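Local structure of ULam111 (5WUT) at residues K6-L18 with P223-Q235. The protein is a laminarinase of glycoside hydrolase family 16 that probably hydrolyses internal beta-1,3-glucosidic bonds of the algal glucan laminarin. Numbering follows the deposited sequence.
Sequences KLVWEEHFNGKEL and PQDFSIDYIKVYQ
L7–E11 runs antiparallel beside I231–Y234, joining the first and last strands of the beta-jelly roll, and a classic beta bulge interrupts their pairing: V8 and W9 both face V233. The backbone bonds show how such an irregularity is absorbed. V233 O takes a firm bond from V8 N (2.8 Å) and a weak one from W9 N, while V233 N returns to W9 O at 2.9 Å. Beyond the bulge E11 and I231 bond reciprocally; K6, the first modelled residue, also exchanges backbone bonds with Q235.

V8 points toward the partner strand, its CG2 3.6 Å from V233 CG1; on the face of W9 and V233, V233 CG2 lies at the indole edge. V233 also packs on I85 of strand 83-90 and F80 of strand 66-80. On the other face, L7 swings CG anti to its backbone N (chi1 -179°), which carries CD1 over the Y234 ring, 4.0 Å from its centroid in a CH-pi contact. Past the end of strand 7-11, F13 CE2 touches I228 CG2.

Polar side chains contribute differently. E10 and K232 extend side by side, but E10 OE2 stays 4.6 Å from K232 NZ, too far for a salt bridge; the carboxylate rests instead against K232 CG and CE. With E10 shortened to an alanine, the K232 methylenes would probably lose the carboxylate lying along them, and the ammonium a nearby opposite charge. The E11 side chain bends at CB–CG (chi2 62°), its OE2 bonded to W23 NE1 and its OE1 accepting F13 N at 2.8 Å, 21° out of the carboxylate plane.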
ATOM      1  N   LYS A   6      13.642  19.343   1.459  1.00 17.42           N
ATOM      2  CA  LYS A   6      14.342  19.565   0.198  1.00 17.00           C
ATOM      3  C   LYS A   6      15.034  18.283  -0.254  1.00 15.82           C
ATOM      4  O   LYS A   6      15.383  17.440   0.571  1.00 12.86           O
ATOM      5  CB  LYS A   6      15.354  20.733   0.338  1.00 21.01           C
ATOM      6  CG  LYS A   6      16.414  20.612   1.469  1.00 18.86           C
ATOM      7  CD  LYS A   6      17.263  21.934   1.680  1.00 12.04           C
ATOM      8  CE  LYS A   6      18.016  22.265   0.429  1.00 20.28           C
ATOM      9  NZ  LYS A   6      19.051  23.303   0.676  1.00 27.89           N
ATOM     10  N   LEU A   7      15.227  18.150  -1.563  1.00 16.85           N
ATOM     11  CA  LEU A   7      16.027  17.060  -2.111  1.00 13.71           C
ATOM     12  C   LEU A   7      17.489  17.363  -1.850  1.00 18.37           C
ATOM     13  O   LEU A   7      18.007  18.362  -2.352  1.00 20.14           O
ATOM     14  CB  LEU A   7      15.771  16.884  -3.609  1.00 16.06           C
ATOM     15  CG  LEU A   7      16.535  15.741  -4.282  1.00 19.25           C
ATOM     16  CD1 LEU A   7      16.035  14.408  -3.769  1.00 17.27           C
ATOM     17  CD2 LEU A   7      16.381  15.826  -5.792  1.00 22.16           C
ATOM     18  N   VAL A   8      18.155  16.530  -1.059  1.00 14.04           N
ATOM     19  CA  VAL A   8      19.542  16.805  -0.690  1.00 13.05           C
ATOM     20  C   VAL A   8      20.555  16.013  -1.523  1.00 13.32           C
ATOM     21  O   VAL A   8      21.702  16.431  -1.654  1.00 14.94           O
ATOM     22  CB  VAL A   8      19.797  16.540   0.815  1.00 14.23           C
ATOM     23  CG1 VAL A   8      18.823  17.342   1.660  1.00 15.00           C
ATOM     24  CG2 VAL A   8      19.709  15.053   1.146  1.00 14.62           C
ATOM     25  N   TRP A   9      20.135  14.872  -2.074  1.00 13.39           N
ATOM     26  CA  TRP A   9      20.995  14.064  -2.937  1.00 13.24           C
ATOM     27  C   TRP A   9      20.156  13.115  -3.771  1.00 11.15           C
ATOM     28  O   TRP A   9      19.155  12.602  -3.298  1.00 11.75           O
ATOM     29  CB  TRP A   9      22.020  13.254  -2.133  1.00 14.34           C
ATOM     30  CG  TRP A   9      22.953  12.457  -3.022  1.00 13.77           C
ATOM     31  CD1 TRP A   9      23.897  12.965  -3.877  1.00 16.46           C
ATOM     32  CD2 TRP A   9      23.050  11.025  -3.130  1.00 12.98           C
ATOM     33  NE1 TRP A   9      24.548  11.945  -4.523  1.00 17.28           N
ATOM     34  CE2 TRP A   9      24.058  10.745  -4.078  1.00 12.61           C
ATOM     35  CE3 TRP A   9      22.374   9.954  -2.526  1.00 13.71           C
ATOM     36  CZ2 TRP A   9      24.413   9.440  -4.437  1.00 13.32           C
ATOM     37  CZ3 TRP A   9      22.725   8.660  -2.880  1.00 13.33           C
ATOM     38  CH2 TRP A   9      23.732   8.413  -3.827  1.00 15.00           C
ATOM     39  N   GLU A  10      20.550  12.912  -5.020  1.00 11.12           N
ATOM     40  CA  GLU A  10      19.913  11.903  -5.851  1.00 12.29           C
ATOM     41  C   GLU A  10      20.956  11.186  -6.685  1.00 14.90           C
ATOM     42  O   GLU A  10      21.876  11.802  -7.229  1.00 15.32           O
ATOM     43  CB  GLU A  10      18.840  12.498  -6.773  1.00 16.31           C
ATOM     44  CG  GLU A  10      18.139  11.422  -7.617  1.00 17.93           C
ATOM     45  CD  GLU A  10      17.062  11.971  -8.524  1.00 25.74           C
ATOM     46  OE1 GLU A  10      16.713  13.161  -8.374  1.00 24.99           O
ATOM     47  OE2 GLU A  10      16.564  11.207  -9.385  1.00 26.34           O
ATOM     48  N   GLU A  11      20.810   9.868  -6.745  1.00 13.98           N
ATOM     49  CA  GLU A  11      21.504   9.049  -7.725  1.00 12.88           C
ATOM     50  C   GLU A  11      20.527   8.735  -8.857  1.00 13.85           C
ATOM     51  O   GLU A  11      19.565   7.972  -8.668  1.00 13.07           O
ATOM     52  CB  GLU A  11      22.021   7.757  -7.090  1.00 11.73           C
ATOM     53  CG  GLU A  11      22.556   6.761  -8.091  1.00 11.48           C
ATOM     54  CD  GLU A  11      23.749   7.298  -8.878  1.00 12.76           C
ATOM     55  OE1 GLU A  11      23.529   7.845  -9.982  1.00 13.24           O
ATOM     56  OE2 GLU A  11      24.893   7.164  -8.386  1.00 13.13           O
ATOM     57  N   HIS A  12      20.760   9.334 -10.026  1.00 15.29           N
ATOM     58  CA  HIS A  12      19.895   9.168 -11.197  1.00 16.34           C
ATOM     59  C   HIS A  12      20.284   7.957 -12.046  1.00 13.80           C
ATOM     60  O   HIS A  12      19.546   7.569 -12.946  1.00 16.02           O
ATOM     61  CB  HIS A  12      19.941  10.407 -12.108  1.00 20.86           C
ATOM     62  CG  HIS A  12      19.506  11.689 -11.461  1.00 23.34           C
ATOM     63  ND1 HIS A  12      20.331  12.443 -10.652  1.00 28.72           N
ATOM     64  CD2 HIS A  12      18.349  12.387 -11.567  1.00 24.70           C
ATOM     65  CE1 HIS A  12      19.689  13.531 -10.258  1.00 25.18           C
ATOM     66  NE2 HIS A  12      18.484  13.522 -10.803  1.00 26.82           N
ATOM     67  N   PHE A  13      21.477   7.422 -11.788  1.00 13.08           N
ATOM     68  CA  PHE A  13      22.070   6.348 -12.599  1.00 12.47           C
ATOM     69  C   PHE A  13      22.066   6.690 -14.094  1.00 18.64           C
ATOM     70  O   PHE A  13      21.809   5.832 -14.948  1.00 20.04           O
ATOM     71  CB  PHE A  13      21.353   5.008 -12.345  1.00 15.06           C
ATOM     72  CG  PHE A  13      21.606   4.439 -10.971  1.00 13.19           C
ATOM     73  CD1 PHE A  13      22.900   4.170 -10.537  1.00 13.28           C
ATOM     74  CD2 PHE A  13      20.543   4.191 -10.103  1.00 13.32           C
ATOM     75  CE1 PHE A  13      23.141   3.651  -9.271  1.00 13.62           C
ATOM     76  CE2 PHE A  13      20.772   3.667  -8.835  1.00 12.22           C
ATOM     77  CZ  PHE A  13      22.069   3.402  -8.411  1.00 14.74           C
ATOM     78  N   ASN A  14      22.377   7.946 -14.401  1.00 19.97           N
ATOM     79  CA  ASN A  14      22.342   8.429 -15.780  1.00 20.50           C
ATOM     80  C   ASN A  14      23.708   8.430 -16.455  1.00 22.59           C
ATOM     81  O   ASN A  14      23.806   8.706 -17.649  1.00 27.48           O
ATOM     82  CB  ASN A  14      21.762   9.847 -15.838  1.00 24.45           C
ATOM     83  CG  ASN A  14      20.249   9.862 -15.869  1.00 26.21           C
ATOM     84  OD1 ASN A  14      19.609   8.906 -16.312  1.00 28.77           O
ATOM     85  ND2 ASN A  14      19.661  10.964 -15.394  1.00 28.10           N
ATOM     86  N   GLY A  15      24.761   8.140 -15.699  1.00 19.59           N
ATOM     87  CA  GLY A  15      26.102   8.126 -16.259  1.00 21.56           C
ATOM     88  C   GLY A  15      26.362   6.957 -17.203  1.00 24.37           C
ATOM     89  O   GLY A  15      25.526   6.060 -17.329  1.00 23.87           O
ATOM     90  N   LYS A  16      27.518   6.948 -17.870  1.00 25.18           N
ATOM     91  CA  LYS A  16      27.885   5.780 -18.664  1.00 24.25           C
ATOM     92  C   LYS A  16      28.416   4.671 -17.776  1.00 23.02           C
ATOM     93  O   LYS A  16      28.424   3.509 -18.167  1.00 25.88           O
ATOM     94  CB  LYS A  16      28.950   6.094 -19.719  1.00 32.31           C
ATOM     95  CG  LYS A  16      28.680   7.245 -20.657  1.00 32.83           C
ATOM     96  CD  LYS A  16      29.402   6.951 -21.974  1.00 35.08           C
ATOM     97  CE  LYS A  16      29.627   8.195 -22.806  1.00 34.50           C
ATOM     98  NZ  LYS A  16      29.714   9.421 -21.978  1.00 35.53           N
ATOM     99  N   GLU A  17      28.876   5.031 -16.585  1.00 20.62           N
ATOM    100  CA  GLU A  17      29.349   4.033 -15.644  1.00 18.77           C
ATOM    101  C   GLU A  17      28.946   4.435 -14.237  1.00 17.89           C
ATOM    102  O   GLU A  17      28.574   5.583 -13.985  1.00 18.15           O
ATOM    103  CB  GLU A  17      30.868   3.830 -15.734  1.00 24.66           C
ATOM    104  CG  GLU A  17      31.726   5.043 -15.440  1.00 28.95           C
ATOM    105  CD  GLU A  17      33.205   4.785 -15.734  1.00 37.49           C
ATOM    106  OE1 GLU A  17      33.512   4.119 -16.748  1.00 41.10           O
ATOM    107  OE2 GLU A  17      34.058   5.229 -14.933  1.00 42.81           O
ATOM    108  N   LEU A  18      29.006   3.476 -13.325  1.00 17.16           N
ATOM    109  CA  LEU A  18      28.744   3.745 -11.920  1.00 17.87           C
ATOM    110  C   LEU A  18      29.754   4.754 -11.399  1.00 16.96           C
ATOM    111  O   LEU A  18      30.945   4.626 -11.654  1.00 17.55           O
ATOM    112  CB  LEU A  18      28.828   2.447 -11.114  1.00 15.97           C
ATOM    113  CG  LEU A  18      28.293   2.464  -9.685  1.00 15.34           C
ATOM    114  CD1 LEU A  18      26.785   2.599  -9.720  1.00 15.88           C
ATOM    115  CD2 LEU A  18      28.682   1.167  -8.985  1.00 16.74           C
ATOM    116  N   PRO A 223      19.526 -15.782 -17.044  1.00 15.59           N
ATOM    117  CA  PRO A 223      19.881 -14.608 -16.233  1.00 14.42           C
ATOM    118  C   PRO A 223      18.674 -13.795 -15.752  1.00 15.91           C
ATOM    119  O   PRO A 223      17.628 -13.814 -16.385  1.00 15.17           O
ATOM    120  CB  PRO A 223      20.738 -13.784 -17.193  1.00 16.84           C
ATOM    121  CG  PRO A 223      20.147 -14.069 -18.529  1.00 18.52           C
ATOM    122  CD  PRO A 223      19.733 -15.532 -18.484  1.00 15.82           C
ATOM    123  N   GLN A 224      18.834 -13.089 -14.632  1.00 13.80           N
ATOM    124  CA  GLN A 224      17.760 -12.243 -14.110  1.00 13.11           C
ATOM    125  C   GLN A 224      18.251 -10.831 -13.860  1.00 11.16           C
ATOM    126  O   GLN A 224      19.338 -10.643 -13.313  1.00 12.14           O
ATOM    127  CB  GLN A 224      17.203 -12.834 -12.816  1.00 12.59           C
ATOM    128  CG  GLN A 224      16.211 -13.980 -13.012  1.00 13.52           C
ATOM    129  CD  GLN A 224      14.965 -13.560 -13.782  1.00 16.59           C
ATOM    130  OE1 GLN A 224      14.422 -12.470 -13.573  1.00 15.69           O
ATOM    131  NE2 GLN A 224      14.504 -14.423 -14.676  1.00 15.57           N
ATOM    132  N   ASP A 225      17.426  -9.847 -14.226  1.00 12.97           N
ATOM    133  CA  ASP A 225      17.767  -8.435 -14.078  1.00 12.73           C
ATOM    134  C   ASP A 225      17.026  -7.769 -12.914  1.00 11.39           C
ATOM    135  O   ASP A 225      15.804  -7.909 -12.776  1.00 13.44           O
ATOM    136  CB  ASP A 225      17.429  -7.650 -15.348  1.00 16.35           C
ATOM    137  CG  ASP A 225      18.356  -7.952 -16.512  1.00 16.93           C
ATOM    138  OD1 ASP A 225      19.390  -8.619 -16.328  1.00 20.34           O
ATOM    139  OD2 ASP A 225      18.037  -7.479 -17.623  1.00 21.91           O
ATOM    140  N   PHE A 226      17.788  -7.032 -12.114  1.00 11.25           N
ATOM    141  CA  PHE A 226      17.302  -6.156 -11.044  1.00 11.41           C
ATOM    142  C   PHE A 226      17.636  -4.744 -11.491  1.00 10.42           C
ATOM    143  O   PHE A 226      18.815  -4.407 -11.615  1.00 11.41           O
ATOM    144  CB  PHE A 226      17.996  -6.526  -9.736  1.00 10.77           C
ATOM    145  CG  PHE A 226      17.635  -5.677  -8.533  1.00  9.05           C
ATOM    146  CD1 PHE A 226      16.403  -5.048  -8.403  1.00 10.14           C
ATOM    147  CD2 PHE A 226      18.544  -5.572  -7.490  1.00  9.20           C
ATOM    148  CE1 PHE A 226      16.106  -4.306  -7.241  1.00  9.98           C
ATOM    149  CE2 PHE A 226      18.265  -4.827  -6.344  1.00 10.09           C
ATOM    150  CZ  PHE A 226      17.040  -4.196  -6.224  1.00  9.73           C
ATOM    151  N   SER A 227      16.613  -3.929 -11.765  1.00 10.26           N
ATOM    152  CA  SER A 227      16.830  -2.598 -12.346  1.00  8.71           C
ATOM    153  C   SER A 227      16.465  -1.500 -11.365  1.00 11.21           C
ATOM    154  O   SER A 227      15.356  -1.495 -10.832  1.00 11.55           O
ATOM    155  CB  SER A 227      16.007  -2.415 -13.625  1.00 12.10           C
ATOM    156  OG  SER A 227      16.334  -3.418 -14.580  1.00 14.37           O
ATOM    157  N   ILE A 228      17.375  -0.558 -11.159  1.00 10.81           N
ATOM    158  CA  ILE A 228      17.106   0.543 -10.232  1.00 10.40           C
ATOM    159  C   ILE A 228      17.195   1.869 -10.989  1.00 12.92           C
ATOM    160  O   ILE A 228      18.207   2.165 -11.606  1.00 11.84           O
ATOM    161  CB  ILE A 228      18.079   0.527  -9.041  1.00 10.63           C
ATOM    162  CG1 ILE A 228      18.090  -0.858  -8.355  1.00 11.46           C
ATOM    163  CG2 ILE A 228      17.720   1.642  -8.044  1.00 10.00           C
ATOM    164  CD1 ILE A 228      19.136  -1.834  -8.881  1.00 13.00           C
ATOM    165  N   ASP A 229      16.108   2.637 -10.971  1.00 10.40           N
ATOM    166  CA  ASP A 229      16.025   3.934 -11.669  1.00 12.66           C
ATOM    167  C   ASP A 229      16.716   5.044 -10.892  1.00 14.28           C
ATOM    168  O   ASP A 229      17.499   5.815 -11.448  1.00 12.48           O
ATOM    169  CB  ASP A 229      14.548   4.267 -11.915  1.00 11.45           C
ATOM    170  CG  ASP A 229      14.327   5.480 -12.814  1.00 16.52           C
ATOM    171  OD1 ASP A 229      15.275   5.970 -13.451  1.00 15.86           O
ATOM    172  OD2 ASP A 229      13.151   5.910 -12.910  1.00 15.53           O
ATOM    173  N   TYR A 230      16.447   5.118  -9.593  1.00 11.10           N
ATOM    174  CA  TYR A 230      17.047   6.157  -8.782  1.00 10.39           C
ATOM    175  C   TYR A 230      16.997   5.854  -7.288  1.00 10.39           C
ATOM    176  O   TYR A 230      16.263   4.968  -6.833  1.00 10.31           O
ATOM    177  CB  TYR A 230      16.355   7.507  -9.052  1.00 11.42           C
ATOM    178  CG  TYR A 230      14.881   7.599  -8.668  1.00 12.64           C
ATOM    179  CD1 TYR A 230      14.474   7.588  -7.329  1.00 12.92           C
ATOM    180  CD2 TYR A 230      13.909   7.755  -9.643  1.00 12.43           C
ATOM    181  CE1 TYR A 230      13.136   7.693  -6.982  1.00 10.81           C
ATOM    182  CE2 TYR A 230      12.570   7.874  -9.308  1.00 14.62           C
ATOM    183  CZ  TYR A 230      12.193   7.846  -7.985  1.00 14.32           C
ATOM    184  OH  TYR A 230      10.855   7.962  -7.684  1.00 14.51           O
ATOM    185  N   ILE A 231      17.801   6.603  -6.542  1.00 10.67           N
ATOM    186  CA  ILE A 231      17.665   6.770  -5.098  1.00  9.69           C
ATOM    187  C   ILE A 231      17.570   8.267  -4.869  1.00 11.02           C
ATOM    188  O   ILE A 231      18.440   9.001  -5.347  1.00 11.35           O
ATOM    189  CB  ILE A 231      18.869   6.218  -4.306  1.00  9.65           C
ATOM    190  CG1 ILE A 231      19.036   4.715  -4.521  1.00 12.44           C
ATOM    191  CG2 ILE A 231      18.692   6.517  -2.814  1.00 12.11           C
ATOM    192  CD1 ILE A 231      20.392   4.199  -4.014  1.00 12.49           C
ATOM    193  N   LYS A 232      16.534   8.720  -4.158  1.00  9.77           N
ATOM    194  CA  LYS A 232      16.376  10.136  -3.799  1.00 10.62           C
ATOM    195  C   LYS A 232      16.402  10.264  -2.294  1.00 11.58           C
ATOM    196  O   LYS A 232      15.811   9.440  -1.592  1.00 10.02           O
ATOM    197  CB  LYS A 232      15.056  10.715  -4.331  1.00 11.04           C
ATOM    198  CG  LYS A 232      15.007  10.864  -5.829  1.00 14.75           C
ATOM    199  CD  LYS A 232      13.613  11.298  -6.271  1.00 15.03           C
ATOM    200  CE  LYS A 232      13.515  11.342  -7.783  1.00 15.44           C
ATOM    201  NZ  LYS A 232      12.173  11.867  -8.206  1.00 22.10           N
ATOM    202  N   VAL A 233      17.073  11.293  -1.790  1.00 10.25           N
ATOM    203  CA  VAL A 233      17.092  11.559  -0.352  1.00  9.78           C
ATOM    204  C   VAL A 233      16.580  12.960  -0.076  1.00 12.28           C
ATOM    205  O   VAL A 233      17.138  13.943  -0.584  1.00 11.80           O
ATOM    206  CB  VAL A 233      18.499  11.440   0.253  1.00  9.54           C
ATOM    207  CG1 VAL A 233      18.443  11.688   1.752  1.00 11.66           C
ATOM    208  CG2 VAL A 233      19.094  10.071  -0.059  1.00 10.50           C
ATOM    209  N   TYR A 234      15.520  13.046   0.719  1.00  9.32           N
ATOM    210  CA  TYR A 234      14.953  14.333   1.117  1.00 12.02           C
ATOM    211  C   TYR A 234      15.196  14.609   2.602  1.00 12.24           C
ATOM    212  O   TYR A 234      15.080  13.704   3.421  1.00 13.39           O
ATOM    213  CB  TYR A 234      13.444  14.377   0.856  1.00 12.15           C
ATOM    214  CG  TYR A 234      13.006  14.176  -0.576  1.00 12.40           C
ATOM    215  CD1 TYR A 234      12.822  12.896  -1.094  1.00 11.26           C
ATOM    216  CD2 TYR A 234      12.730  15.261  -1.392  1.00 13.74           C
ATOM    217  CE1 TYR A 234      12.394  12.705  -2.388  1.00 17.18           C
ATOM    218  CE2 TYR A 234      12.294  15.082  -2.691  1.00 15.03           C
ATOM    219  CZ  TYR A 234      12.130  13.805  -3.186  1.00 22.15           C
ATOM    220  OH  TYR A 234      11.708  13.637  -4.484  1.00 21.02           O
ATOM    221  N   GLN A 235      15.544  15.847   2.950  1.00 12.61           N
ATOM    222  CA  GLN A 235      15.686  16.232   4.357  1.00 11.39           C
ATOM    223  C   GLN A 235      15.130  17.629   4.565  1.00 14.05           C
ATOM    224  O   GLN A 235      15.167  18.428   3.638  1.00 14.28           O
ATOM    225  CB  GLN A 235      17.151  16.180   4.803  1.00 12.86           C
ATOM    226  CG  GLN A 235      17.814  14.816   4.729  1.00 12.93           C
ATOM    227  CD  GLN A 235      19.265  14.845   5.190  1.00 17.50           C
ATOM    228  OE1 GLN A 235      19.987  15.820   4.956  1.00 16.46           O
ATOM    229  NE2 GLN A 235      19.700  13.779   5.846  1.00 12.37           N
TER